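Local coordinates for protein type IV pilin structural subunit (Pseudomonas aeruginosa, PDB 3JYZ) that probably polymerises as the major subunit of type IV pili, the long surface filaments bacteria use for adhesion and twitching motility, at residues Y93-G97 against G110-T114. Coordinates in Å, arbitrary orientation, origin at the centre of the assembly. Residue numbers count along the deposited sequence, not the author numbering.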
ATOM      1  N   TYR A  93       4.915   3.253   8.261  1.00  8.75           N
ATOM      2  CA  TYR A  93       5.847   3.379   9.380  1.00  8.49           C
ATOM      3  C   TYR A  93       5.604   4.695  10.084  1.00  9.84           C
ATOM      4  O   TYR A  93       5.191   5.665   9.471  1.00 11.34           O
ATOM      5  CB  TYR A  93       7.295   3.354   8.876  1.00  9.28           C
ATOM      6  CG  TYR A  93       7.642   2.059   8.197  1.00  8.68           C
ATOM      7  CD1 TYR A  93       7.229   1.805   6.892  1.00  9.67           C
ATOM      8  CD2 TYR A  93       8.352   1.072   8.868  1.00 10.01           C
ATOM      9  CE1 TYR A  93       7.524   0.606   6.278  1.00 10.34           C
ATOM     10  CE2 TYR A  93       8.654  -0.137   8.254  1.00 10.58           C
ATOM     11  CZ  TYR A  93       8.234  -0.362   6.954  1.00 10.92           C
ATOM     12  OH  TYR A  93       8.534  -1.563   6.329  1.00 12.40           O
ATOM     13  N   ILE A  94       5.856   4.733  11.385  1.00  9.84           N
ATOM     14  CA  ILE A  94       5.865   6.007  12.082  1.00 11.92           C
ATOM     15  C   ILE A  94       7.294   6.480  12.247  1.00 12.82           C
ATOM     16  O   ILE A  94       8.170   5.720  12.662  1.00 13.31           O
ATOM     17  CB  ILE A  94       5.141   5.941  13.442  1.00 13.94           C
ATOM     18  CG1 ILE A  94       3.633   6.020  13.214  1.00 15.19           C
ATOM     19  CG2 ILE A  94       5.584   7.098  14.339  1.00 15.02           C
ATOM     20  CD1 ILE A  94       2.803   5.697  14.412  1.00 17.13           C
ATOM     21  N   ASN A  95       7.505   7.735  11.865  1.00 13.33           N
ATOM     22  CA  ASN A  95       8.778   8.426  11.961  1.00 14.06           C
ATOM     23  C   ASN A  95       8.728   9.389  13.140  1.00 16.15           C
ATOM     24  O   ASN A  95       7.942  10.337  13.138  1.00 16.18           O
ATOM     25  CB  ASN A  95       8.996   9.212  10.666  1.00 14.50           C
ATOM     26  CG  ASN A  95      10.131  10.205  10.765  1.00 15.50           C
ATOM     27  OD1 ASN A  95      11.054  10.025  11.551  1.00 15.93           O
ATOM     28  ND2 ASN A  95      10.068  11.260   9.956  1.00 16.61           N
ATOM     29  N   ASP A  96       9.555   9.136  14.148  1.00 18.02           N
ATOM     30  CA  ASP A  96       9.587   9.981  15.341  1.00 19.48           C
ATOM     31  C   ASP A  96      10.601  11.122  15.231  1.00 20.17           C
ATOM     32  O   ASP A  96      10.867  11.822  16.208  1.00 21.50           O
ATOM     33  CB  ASP A  96       9.859   9.138  16.594  1.00 20.90           C
ATOM     34  CG  ASP A  96      11.289   8.615  16.663  1.00 21.95           C
ATOM     35  OD1 ASP A  96      12.058   8.806  15.701  1.00 20.90           O
ATOM     36  OD2 ASP A  96      11.655   8.012  17.697  1.00 23.83           O
ATOM     37  N   GLY A  97      11.163  11.300  14.041  1.00 19.91           N
ATOM     38  CA  GLY A  97      12.144  12.342  13.807  1.00 20.77           C
ATOM     39  C   GLY A  97      13.471  11.658  13.560  1.00 22.50           C
ATOM     40  O   GLY A  97      14.290  12.138  12.772  1.00 24.71           O
ATOM     41  N   GLY A 110       2.380   3.703  21.474  1.00 17.10           N
ATOM     42  CA  GLY A 110       1.995   5.094  21.635  1.00 18.37           C
ATOM     43  C   GLY A 110       3.029   6.063  21.088  1.00 19.44           C
ATOM     44  O   GLY A 110       3.067   7.235  21.476  1.00 21.00           O
ATOM     45  N   THR A 111       3.864   5.582  20.172  1.00 18.35           N
ATOM     46  CA  THR A 111       4.921   6.411  19.605  1.00 18.03           C
ATOM     47  C   THR A 111       4.331   7.461  18.676  1.00 19.77           C
ATOM     48  O   THR A 111       3.644   7.126  17.714  1.00 19.99           O
ATOM     49  CB  THR A 111       5.937   5.573  18.816  1.00 17.08           C
ATOM     50  OG1 THR A 111       6.456   4.538  19.654  1.00 18.14           O
ATOM     51  CG2 THR A 111       7.089   6.450  18.338  1.00 17.19           C
ATOM     52  N   ARG A 112       4.634   8.713  18.925  1.00 21.90           N
ATOM     53  CA  ARG A 112       4.054   9.761  18.155  1.00 23.38           C
ATOM     54  C   ARG A 112       5.006  10.174  16.998  1.00 21.57           C
ATOM     55  O   ARG A 112       6.139  10.067  17.114  1.00 21.59           O
ATOM     56  CB  ARG A 112       3.694  10.985  19.022  1.00 26.61           C
ATOM     57  CG  ARG A 112       2.539  10.837  20.015  1.00 29.44           C
ATOM     58  CD  ARG A 112       1.386   9.927  19.560  1.00 32.14           C
ATOM     59  NE  ARG A 112       0.404   9.773  20.652  1.00 34.42           N
ATOM     60  CZ  ARG A 112      -0.427   8.755  20.818  1.00 35.98           C
ATOM     61  NH1 ARG A 112      -0.498   7.782  19.950  1.00 36.23           N
ATOM     62  NH2 ARG A 112      -1.219   8.751  21.869  1.00 36.64           N
ATOM     63  N   GLY A 113       4.449  10.619  15.919  1.00 20.50           N
ATOM     64  CA  GLY A 113       5.246  11.010  14.775  1.00 19.81           C
ATOM     65  C   GLY A 113       4.396  11.059  13.526  1.00 20.01           C
ATOM     66  O   GLY A 113       3.171  10.999  13.593  1.00 21.72           O
ATOM     67  N   THR A 114       5.055  11.170  12.382  1.00 18.32           N
ATOM     68  CA  THR A 114       4.355  11.222  11.108  1.00 17.82           C
ATOM     69  C   THR A 114       4.448   9.857  10.428  1.00 15.11           C
ATOM     70  O   THR A 114       5.295   9.038  10.777  1.00 15.33           O
ATOM     71  CB  THR A 114       4.937  12.310  10.207  1.00 19.79           C
ATOM     72  OG1 THR A 114       6.365  12.237  10.255  1.00 20.36           O
ATOM     73  CG2 THR A 114       4.496  13.685  10.693  1.00 20.68           C
TER
HETATM   74  O   HOH W   1       8.212  12.973  12.157  1.00 41.69           O
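Asn95 and Thr114 form an antiparallel hydrogen-bonded pair: Asn95 N donates to Thr114 O (2.8 Å, nearly linear), and Thr114 N returns a longer, more bent bond to Asn95 O (3.1 Å). A water bridges the pair, donating to Asn95 O and hydrogen-bonding Thr114 OG1, each at 2.8 Å. Asn95 OD1 accepts from Gly97 N (2.8 Å), an Asx turn that bends the chain off the strand, while Asp96 OD1 accepts hydrogen bonds from the backbone N of Asn98 and Thr99. Gly113 CA packs 3.2 Å from Asn95 O in a CA-H...O contact; a side chain here would collide with that carbonyl. Ile94 packs against the loop: its CD1 lies 3.7 Å from Thr111 O, and its CG2 makes a looser methyl contact with Thr111 CG2 (4.3 Å). Ile94 also rests on Leu103, Ala106 and Val107 of helix 103-109. After the Schellman motif at Gly110 ends that helix, the chain enters strand 114-120 beside strand 87-95, in the antiparallel sheet characteristic of the type IV pilin head domain.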